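Local coordinates for protein B-agarase (Agarivorans gilvus, PDB 5Z6P) that probably hydrolyses beta-glycosidic linkages of agarose, as a beta-agarase of glycoside hydrolase family 50, at residues 34-42 and 203-211; 80-90 and 182-190. All blocks are in the same frame, centred on the assembly; numbering follows the deposited sequence.

The modelled chain starts at Q34, and its first short strand, 36-38, waits for a partner 161 residues further on: strand 199-210, which closes the large loop of contact 1. Inside that loop lies contact 2, where strand 76-81 and the turn after it meet the segment 182-190, at the start of strand 185-193. The two contacts are therefore nested, not crossed, and strands 185-193 and 199-210 follow each other in the chain. The centres of the two contacts are about 14 Å apart, and their side chains meet: F40 on I81, L39 and L208 on W89, L203 on L190. Together they tie the N terminus, the 80-90 segment and both late strands into the CBM-like domain.

Contact 1 of 2, residues 34-42 and 203-211; sequences QGALPLFDF and LSNFRLQSS
L37 and L208 exchange a pair of backbone hydrogen bonds at the middle of a short antiparallel pairing: L37 N to L208 O and L208 N to L37 O are both 2.8 Å. S210 N to G35 O extends the register at one end and L39 N to F206 O at the other, the last with its donor lying above the carbonyl plane. R207 stands opposite P38, on the face shared with A36 and Q209. Its CB rests on the carbonyl of L37, 3.4 Å from L37 O. With chi1 at 66°, CG sits between the backbone N and the carbonyl carbon, and the extended chain then carries CD past A36, 4.3 Å from A36 CB. Further out, R207 NE donates to the amide oxygen Q209 OE1 at 2.8 Å, while R207 NH1 reaches back to N205 O at 2.9 Å. Both acceptors lie in the guanidinium plane, which fixes its rotation; D100 adds a salt bridge to NH1, and S136 takes a hydrogen bond from NH2. On the face of L37 and L208, the loop residue L39 reaches in and crosses L208 at about a right angle, its CD2 branch lying 4.0 Å from L208 CG. Next along, F40 turns the edge of its ring to the face of F206 in an offset edge-to-face pair with planes at 65°. The F42 and F206 rings meet obliquely, neither stacked nor edge-to-face, F42 CZ to F206 CD1 at 3.8 Å, in an aromatic cluster that F51 and F99 extend. A short N-terminal strand pairing with the edge of strand 199-210, and a following loop laying F40 and F42 against F206, are consistent with a beta-rich, CBM-like domain.

Contact 2 of 2, residues 80-90 and 182-190; sequences FIEPQQNWDWS and LSAISKIEL
Antiparallel strand pairing of F80 and I81 with E189 and I188 gives way to a loop, after which a single antiparallel bridge forms between W87 and I185. I81 and I188 exchange two backbone bonds, I81 N to I188 O and I188 N to I81 O. Segment 80-90 then loops out through Q84 and Q85 and returns, W87 N meeting I185 O at 2.9 Å, I185 N meeting W87 O at 3.0 Å and W89 N meeting L182 O at 2.8 Å. Opposite the loop, S186 and K187 form a classic beta bulge, both facing F116 of strand 109-117.

The W87 indole is held on both faces by its own segment: P83 CG lies 3.6 Å above one face, over the centre, and W89 CZ2 covers the other near the rim. I185 CG2 comes in at the edge. I185 also sends CD1 across W89 at about a right angle, 3.5 Å from W89 CE3, while I188 CD1 touches both indoles. With CG anti to the backbone N (chi1 174°) and the chain extended, E189 runs beside the F80 ring, E189 CG 3.7 Å from F80 CE1; its carboxylate is hydrogen-bonded to S78 and N114. E82 OE2 and K187 NZ, 4.5 Å apart, are too far for a salt bridge, though their opposite charges may still attract. The contact thus rests on backbone hydrogen bonds and apolar packing round two indoles.

Contact 1 of 2, residues 34-42 and 203-211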
loop_
_atom_site.group_PDB
_atom_site.type_symbol
_atom_site.label_atom_id
_atom_site.label_comp_id
_atom_site.label_asym_id
_atom_site.label_seq_id
_atom_site.Cartn_x
_atom_site.Cartn_y
_atom_site.Cartn_z
ATOM N N GLN A 34 13.240 -37.555 -0.596
ATOM C CA GLN A 34 11.979 -37.495 -1.322
ATOM C C GLN A 34 12.144 -36.851 -2.696
ATOM O O GLN A 34 12.644 -37.481 -3.625
ATOM C CB GLN A 34 10.929 -36.746 -0.500
ATOM C CG GLN A 34 9.716 -37.594 -0.160
ATOM C CD GLN A 34 8.964 -37.084 1.050
ATOM O OE1 GLN A 34 9.514 -37.008 2.148
ATOM N NE2 GLN A 34 7.696 -36.735 0.859
ATOM N N GLY A 35 11.728 -35.597 -2.827
ATOM C CA GLY A 35 11.764 -34.923 -4.114
ATOM C C GLY A 35 10.386 -34.447 -4.547
ATOM O O GLY A 35 9.751 -33.679 -3.830
ATOM N N ALA A 36 9.916 -34.920 -5.700
ATOM C CA ALA A 36 8.647 -34.463 -6.271
ATOM C C ALA A 36 7.583 -35.557 -6.368
ATOM O O ALA A 36 7.876 -36.699 -6.716
ATOM C CB ALA A 36 8.884 -33.860 -7.656
ATOM N N LEU A 37 6.340 -35.186 -6.084
ATOM C CA LEU A 37 5.204 -36.078 -6.262
ATOM C C LEU A 37 4.085 -35.362 -7.029
ATOM O O LEU A 37 3.509 -34.406 -6.533
ATOM C CB LEU A 37 4.699 -36.574 -4.903
ATOM C CG LEU A 37 4.081 -37.976 -4.816
ATOM C CD1 LEU A 37 3.658 -38.254 -3.390
ATOM C CD2 LEU A 37 2.900 -38.189 -5.779
ATOM N N PRO A 38 3.783 -35.829 -8.249
ATOM C CA PRO A 38 2.706 -35.243 -9.063
ATOM C C PRO A 38 1.343 -35.261 -8.375
ATOM O O PRO A 38 0.972 -36.258 -7.770
ATOM C CB PRO A 38 2.690 -36.134 -10.302
ATOM C CG PRO A 38 4.060 -36.700 -10.369
ATOM C CD PRO A 38 4.494 -36.902 -8.962
ATOM N N LEU A 39 0.604 -34.166 -8.468
ATOM C CA LEU A 39 -0.730 -34.130 -7.900
ATOM C C LEU A 39 -1.794 -34.583 -8.895
ATOM O O LEU A 39 -2.836 -35.091 -8.499
ATOM C CB LEU A 39 -1.053 -32.730 -7.396
ATOM C CG LEU A 39 -0.343 -32.357 -6.096
ATOM C CD1 LEU A 39 -0.506 -30.886 -5.814
ATOM C CD2 LEU A 39 -0.874 -33.185 -4.941
ATOM N N PHE A 40 -1.534 -34.405 -10.184
ATOM C CA PHE A 40 -2.538 -34.696 -11.199
ATOM C C PHE A 40 -1.963 -35.462 -12.372
ATOM O O PHE A 40 -0.774 -35.761 -12.414
ATOM C CB PHE A 40 -3.180 -33.403 -11.708
ATOM C CG PHE A 40 -3.756 -32.557 -10.623
ATOM C CD1 PHE A 40 -4.723 -33.068 -9.777
ATOM C CD2 PHE A 40 -3.341 -31.256 -10.449
ATOM C CE1 PHE A 40 -5.254 -32.304 -8.770
ATOM C CE2 PHE A 40 -3.865 -30.483 -9.439
ATOM C CZ PHE A 40 -4.826 -31.010 -8.595
ATOM N N ASP A 41 -2.828 -35.779 -13.325
ATOM C CA ASP A 41 -2.402 -36.384 -14.576
ATOM C C ASP A 41 -2.974 -35.587 -15.732
ATOM O O ASP A 41 -4.169 -35.652 -16.000
ATOM C CB ASP A 41 -2.848 -37.842 -14.660
ATOM C CG ASP A 41 -2.334 -38.536 -15.901
ATOM O OD1 ASP A 41 -1.434 -37.978 -16.564
ATOM O OD2 ASP A 41 -2.813 -39.648 -16.200
ATOM N N PHE A 42 -2.120 -34.825 -16.403
ATOM C CA PHE A 42 -2.565 -34.000 -17.512
ATOM C C PHE A 42 -2.414 -34.755 -18.836
ATOM O O PHE A 42 -2.533 -34.170 -19.909
ATOM C CB PHE A 42 -1.791 -32.678 -17.559
ATOM C CG PHE A 42 -2.290 -31.629 -16.596
ATOM C CD1 PHE A 42 -3.212 -31.936 -15.617
ATOM C CD2 PHE A 42 -1.836 -30.326 -16.690
ATOM C CE1 PHE A 42 -3.664 -30.972 -14.749
ATOM C CE2 PHE A 42 -2.281 -29.354 -15.826
ATOM C CZ PHE A 42 -3.200 -29.675 -14.855
ATOM N N LEU A 203 0.043 -23.758 -17.771
ATOM C CA LEU A 203 0.277 -24.329 -16.462
ATOM C C LEU A 203 0.461 -25.828 -16.629
ATOM O O LEU A 203 -0.251 -26.451 -17.381
ATOM C CB LEU A 203 -0.896 -24.040 -15.530
ATOM C CG LEU A 203 -1.339 -22.596 -15.304
ATOM C CD1 LEU A 203 -2.539 -22.517 -14.358
ATOM C CD2 LEU A 203 -0.185 -21.710 -14.797
ATOM N N SER A 204 1.428 -26.403 -15.929
ATOM C CA SER A 204 1.736 -27.818 -16.027
ATOM C C SER A 204 2.464 -28.239 -14.737
ATOM O O SER A 204 2.908 -27.413 -13.955
ATOM C CB SER A 204 2.586 -28.095 -17.296
ATOM O OG SER A 204 3.868 -27.511 -17.129
ATOM N N ASN A 205 2.566 -29.542 -14.528
ATOM C CA ASN A 205 3.487 -30.093 -13.562
ATOM C C ASN A 205 3.213 -29.699 -12.118
ATOM O O ASN A 205 4.129 -29.522 -11.323
ATOM C CB ASN A 205 4.869 -29.666 -14.000
ATOM C CG ASN A 205 5.293 -30.246 -15.359
ATOM O OD1 ASN A 205 6.447 -30.682 -15.442
ATOM N ND2 ASN A 205 4.325 -30.571 -16.246
ATOM N N PHE A 206 1.932 -29.672 -11.782
ATOM C CA PHE A 206 1.496 -29.553 -10.403
ATOM C C PHE A 206 2.018 -30.741 -9.615
ATOM O O PHE A 206 1.922 -31.881 -10.057
ATOM C CB PHE A 206 -0.041 -29.466 -10.282
ATOM C CG PHE A 206 -0.627 -28.200 -10.834
ATOM C CD1 PHE A 206 -0.971 -28.117 -12.168
ATOM C CD2 PHE A 206 -0.820 -27.093 -10.027
ATOM C CE1 PHE A 206 -1.500 -26.971 -12.690
ATOM C CE2 PHE A 206 -1.350 -25.931 -10.556
ATOM C CZ PHE A 206 -1.692 -25.880 -11.887
ATOM N N ARG A 207 2.556 -30.448 -8.435
ATOM C CA ARG A 207 3.286 -31.415 -7.639
ATOM C C ARG A 207 3.480 -30.924 -6.221
ATOM O O ARG A 207 3.339 -29.734 -5.943
ATOM C CB ARG A 207 4.648 -31.682 -8.266
ATOM C CG ARG A 207 5.567 -30.473 -8.253
ATOM C CD ARG A 207 6.601 -30.569 -9.340
ATOM N NE ARG A 207 7.594 -29.509 -9.282
ATOM C CZ ARG A 207 7.637 -28.471 -10.110
ATOM N NH1 ARG A 207 6.736 -28.342 -11.060
ATOM N NH2 ARG A 207 8.588 -27.559 -9.990
ATOM N N LEU A 208 3.807 -31.858 -5.332
ATOM C CA LEU A 208 4.353 -31.531 -4.029
ATOM C C LEU A 208 5.854 -31.752 -4.120
ATOM O O LEU A 208 6.307 -32.759 -4.664
ATOM C CB LEU A 208 3.722 -32.387 -2.930
ATOM C CG LEU A 208 2.235 -32.097 -2.716
ATOM C CD1 LEU A 208 1.612 -33.097 -1.782
ATOM C CD2 LEU A 208 2.035 -30.695 -2.179
ATOM N N GLN A 209 6.623 -30.792 -3.624
ATOM C CA GLN A 209 8.066 -30.852 -3.751
ATOM C C GLN A 209 8.754 -30.585 -2.427
ATOM O O GLN A 209 8.466 -29.599 -1.757
ATOM C CB GLN A 209 8.547 -29.856 -4.804
ATOM C CG GLN A 209 10.026 -29.951 -5.098
ATOM C CD GLN A 209 10.348 -29.607 -6.535
ATOM O OE1 GLN A 209 9.685 -30.074 -7.464
ATOM N NE2 GLN A 209 11.378 -28.796 -6.729
ATOM N N SER A 210 9.664 -31.479 -2.066
ATOM C CA SER A 210 10.463 -31.335 -0.860
ATOM C C SER A 210 11.298 -30.062 -0.906
ATOM O O SER A 210 11.851 -29.693 -1.947
ATOM C CB SER A 210 11.374 -32.546 -0.676
ATOM O OG SER A 210 12.495 -32.466 -1.540
ATOM N N SER A 211 11.384 -29.394 0.236
ATOM C CA SER A 211 12.128 -28.153 0.339
ATOM C C SER A 211 13.369 -28.392 1.201
ATOM O O SER A 211 13.267 -28.862 2.329
ATOM C CB SER A 211 11.235 -27.049 0.923
ATOM O OG SER A 211 11.593 -25.773 0.420
#

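Contact 2 of 2, residues 80-90 and 182-190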
loop_
_atom_site.group_PDB
_atom_site.type_symbol
_atom_site.label_atom_id
_atom_site.label_comp_id
_atom_site.label_asym_id
_atom_site.label_seq_id
_atom_site.Cartn_x
_atom_site.Cartn_y
_atom_site.Cartn_z
ATOM N N PHE A 80 -9.662 -22.632 -9.624
ATOM C CA PHE A 80 -9.938 -23.294 -8.352
ATOM C C PHE A 80 -9.576 -24.767 -8.430
ATOM O O PHE A 80 -9.954 -25.465 -9.374
ATOM C CB PHE A 80 -11.416 -23.174 -7.944
ATOM C CG PHE A 80 -11.859 -21.780 -7.629
ATOM C CD1 PHE A 80 -11.409 -21.131 -6.498
ATOM C CD2 PHE A 80 -12.768 -21.132 -8.445
ATOM C CE1 PHE A 80 -11.824 -19.853 -6.209
ATOM C CE2 PHE A 80 -13.192 -19.855 -8.155
ATOM C CZ PHE A 80 -12.724 -19.213 -7.041
ATOM N N ILE A 81 -8.858 -25.234 -7.421
ATOM C CA ILE A 81 -8.432 -26.623 -7.329
ATOM C C ILE A 81 -8.920 -27.176 -6.005
ATOM O O ILE A 81 -8.387 -26.827 -4.963
ATOM C CB ILE A 81 -6.894 -26.746 -7.420
ATOM C CG1 ILE A 81 -6.365 -25.932 -8.607
ATOM C CG2 ILE A 81 -6.455 -28.207 -7.481
ATOM C CD1 ILE A 81 -4.859 -25.946 -8.741
ATOM N N GLU A 82 -9.945 -28.016 -6.041
ATOM C CA GLU A 82 -10.556 -28.534 -4.822
ATOM C C GLU A 82 -10.632 -30.038 -4.842
ATOM O O GLU A 82 -11.326 -30.596 -5.675
ATOM C CB GLU A 82 -11.971 -27.986 -4.635
ATOM C CG GLU A 82 -12.062 -26.512 -4.373
ATOM C CD GLU A 82 -13.483 -26.074 -4.073
ATOM O OE1 GLU A 82 -14.033 -26.500 -3.035
ATOM O OE2 GLU A 82 -14.047 -25.304 -4.883
ATOM N N PRO A 83 -9.943 -30.702 -3.912
ATOM C CA PRO A 83 -10.114 -32.148 -3.785
ATOM C C PRO A 83 -11.495 -32.469 -3.220
ATOM O O PRO A 83 -12.067 -31.638 -2.527
ATOM C CB PRO A 83 -9.009 -32.547 -2.810
ATOM C CG PRO A 83 -8.822 -31.356 -1.968
ATOM C CD PRO A 83 -9.063 -30.163 -2.863
ATOM N N GLN A 84 -12.023 -33.645 -3.530
ATOM C CA GLN A 84 -13.318 -34.066 -3.012
ATOM C C GLN A 84 -13.230 -34.254 -1.505
ATOM O O GLN A 84 -14.117 -33.839 -0.763
ATOM C CB GLN A 84 -13.772 -35.359 -3.687
ATOM C CG GLN A 84 -14.010 -35.224 -5.184
ATOM C CD GLN A 84 -14.519 -36.509 -5.798
ATOM O OE1 GLN A 84 -14.841 -37.463 -5.086
ATOM N NE2 GLN A 84 -14.594 -36.546 -7.128
ATOM N N GLN A 85 -12.147 -34.889 -1.073
ATOM C CA GLN A 85 -11.833 -35.022 0.339
ATOM C C GLN A 85 -10.548 -34.245 0.618
ATOM O O GLN A 85 -9.588 -34.355 -0.142
ATOM C CB GLN A 85 -11.677 -36.494 0.726
ATOM C CG GLN A 85 -12.941 -37.343 0.534
ATOM C CD GLN A 85 -14.076 -36.971 1.479
ATOM O OE1 GLN A 85 -14.990 -36.233 1.113
ATOM N NE2 GLN A 85 -14.031 -37.502 2.694
ATOM N N ASN A 86 -10.543 -33.460 1.693
ATOM C CA ASN A 86 -9.401 -32.628 2.064
ATOM C C ASN A 86 -8.063 -33.331 1.927
ATOM O O ASN A 86 -7.951 -34.525 2.200
ATOM C CB ASN A 86 -9.546 -32.140 3.505
ATOM C CG ASN A 86 -10.597 -31.066 3.654
ATOM O OD1 ASN A 86 -11.100 -30.530 2.670
ATOM N ND2 ASN A 86 -10.937 -30.744 4.895
ATOM N N TRP A 87 -7.053 -32.591 1.488
ATOM C CA TRP A 87 -5.695 -33.113 1.439
ATOM C C TRP A 87 -5.100 -33.157 2.833
ATOM O O TRP A 87 -5.277 -32.223 3.607
ATOM C CB TRP A 87 -4.800 -32.253 0.548
ATOM C CG TRP A 87 -4.969 -32.423 -0.927
ATOM C CD1 TRP A 87 -4.900 -33.581 -1.632
ATOM C CD2 TRP A 87 -5.182 -31.380 -1.886
ATOM N NE1 TRP A 87 -5.079 -33.332 -2.967
ATOM C CE2 TRP A 87 -5.248 -31.982 -3.150
ATOM C CE3 TRP A 87 -5.325 -29.992 -1.793
ATOM C CZ2 TRP A 87 -5.457 -31.253 -4.312
ATOM C CZ3 TRP A 87 -5.535 -29.270 -2.950
ATOM C CH2 TRP A 87 -5.600 -29.899 -4.191
ATOM N N ASP A 88 -4.400 -34.242 3.148
ATOM C CA ASP A 88 -3.600 -34.326 4.357
ATOM C C ASP A 88 -2.144 -34.286 3.938
ATOM O O ASP A 88 -1.620 -35.268 3.417
ATOM C CB ASP A 88 -3.900 -35.598 5.155
ATOM C CG ASP A 88 -3.102 -35.677 6.460
ATOM O OD1 ASP A 88 -2.563 -34.643 6.904
ATOM O OD2 ASP A 88 -3.010 -36.774 7.049
ATOM N N TRP A 89 -1.505 -33.141 4.150
ATOM C CA TRP A 89 -0.128 -32.935 3.721
ATOM C C TRP A 89 0.820 -32.710 4.902
ATOM O O TRP A 89 1.949 -32.251 4.720
ATOM C CB TRP A 89 -0.050 -31.743 2.758
ATOM C CG TRP A 89 -0.646 -32.013 1.406
ATOM C CD1 TRP A 89 -1.051 -33.212 0.921
ATOM C CD2 TRP A 89 -0.902 -31.054 0.368
ATOM N NE1 TRP A 89 -1.543 -33.068 -0.352
ATOM C CE2 TRP A 89 -1.467 -31.752 -0.711
ATOM C CE3 TRP A 89 -0.709 -29.677 0.251
ATOM C CZ2 TRP A 89 -1.841 -31.121 -1.891
ATOM C CZ3 TRP A 89 -1.085 -29.055 -0.916
ATOM C CH2 TRP A 89 -1.641 -29.777 -1.975
ATOM N N SER A 90 0.360 -33.041 6.106
ATOM C CA SER A 90 1.121 -32.785 7.333
ATOM C C SER A 90 2.156 -33.870 7.634
ATOM O O SER A 90 2.912 -33.769 8.595
ATOM C CB SER A 90 0.168 -32.646 8.522
ATOM O OG SER A 90 -0.612 -33.817 8.686
ATOM N N LEU A 182 -2.235 -28.074 7.798
ATOM C CA LEU A 182 -1.834 -28.865 6.643
ATOM C C LEU A 182 -2.489 -30.244 6.608
ATOM O O LEU A 182 -2.358 -30.974 5.638
ATOM C CB LEU A 182 -0.314 -29.019 6.631
ATOM C CG LEU A 182 0.476 -27.718 6.723
ATOM C CD1 LEU A 182 1.950 -27.997 6.935
ATOM C CD2 LEU A 182 0.254 -26.890 5.461
ATOM N N SER A 183 -3.188 -30.597 7.677
ATOM C CA SER A 183 -3.839 -31.894 7.763
ATOM C C SER A 183 -5.199 -31.875 7.073
ATOM O O SER A 183 -5.788 -32.919 6.814
ATOM C CB SER A 183 -4.001 -32.306 9.228
ATOM O OG SER A 183 -4.826 -31.379 9.924
ATOM N N ALA A 184 -5.695 -30.679 6.792
ATOM C CA ALA A 184 -7.024 -30.511 6.219
ATOM C C ALA A 184 -7.055 -29.342 5.240
ATOM O O ALA A 184 -7.665 -28.309 5.506
ATOM C CB ALA A 184 -8.053 -30.309 7.319
ATOM N N ILE A 185 -6.388 -29.521 4.106
ATOM C CA ILE A 185 -6.332 -28.500 3.066
ATOM C C ILE A 185 -7.483 -28.707 2.076
ATOM O O ILE A 185 -7.585 -29.755 1.450
ATOM C CB ILE A 185 -4.973 -28.532 2.351
ATOM C CG1 ILE A 185 -3.867 -28.188 3.361
ATOM C CG2 ILE A 185 -4.968 -27.584 1.167
ATOM C CD1 ILE A 185 -2.484 -28.164 2.800
ATOM N N SER A 186 -8.357 -27.710 1.960
ATOM C CA SER A 186 -9.617 -27.880 1.243
ATOM C C SER A 186 -9.693 -27.217 -0.141
ATOM O O SER A 186 -10.544 -27.575 -0.944
ATOM C CB SER A 186 -10.770 -27.357 2.103
ATOM O OG SER A 186 -10.628 -25.976 2.362
ATOM N N LYS A 187 -8.820 -26.262 -0.424
ATOM C CA LYS A 187 -8.898 -25.542 -1.689
ATOM C C LYS A 187 -7.623 -24.768 -2.001
ATOM O O LYS A 187 -6.999 -24.210 -1.109
ATOM C CB LYS A 187 -10.080 -24.572 -1.673
ATOM C CG LYS A 187 -10.232 -23.756 -2.946
ATOM C CD LYS A 187 -11.059 -22.493 -2.730
ATOM C CE LYS A 187 -12.540 -22.790 -2.639
ATOM N NZ LYS A 187 -13.323 -21.522 -2.528
ATOM N N ILE A 188 -7.247 -24.734 -3.274
ATOM C CA ILE A 188 -6.223 -23.821 -3.737
ATOM C C ILE A 188 -6.812 -22.906 -4.806
ATOM O O ILE A 188 -7.508 -23.367 -5.704
ATOM C CB ILE A 188 -5.009 -24.574 -4.285
ATOM C CG1 ILE A 188 -4.337 -25.355 -3.152
ATOM C CG2 ILE A 188 -4.031 -23.605 -4.911
ATOM C CD1 ILE A 188 -3.282 -26.327 -3.599
ATOM N N GLU A 189 -6.555 -21.607 -4.695
ATOM C CA GLU A 189 -7.017 -20.662 -5.700
ATOM C C GLU A 189 -5.875 -19.933 -6.385
ATOM O O GLU A 189 -5.052 -19.277 -5.736
ATOM C CB GLU A 189 -7.967 -19.640 -5.086
ATOM C CG GLU A 189 -8.367 -18.541 -6.062
ATOM C CD GLU A 189 -9.039 -17.376 -5.383
ATOM O OE1 GLU A 189 -8.895 -17.256 -4.152
ATOM O OE2 GLU A 189 -9.714 -16.589 -6.073
ATOM N N LEU A 190 -5.827 -20.073 -7.704
ATOM C CA LEU A 190 -4.922 -19.304 -8.553
ATOM C C LEU A 190 -5.663 -18.062 -9.062
ATOM O O LEU A 190 -6.528 -18.162 -9.914
ATOM C CB LEU A 190 -4.413 -20.144 -9.725
ATOM C CG LEU A 190 -4.040 -21.618 -9.501
ATOM C CD1 LEU A 190 -3.455 -22.235 -10.754
ATOM C CD2 LEU A 190 -3.096 -21.835 -8.331
#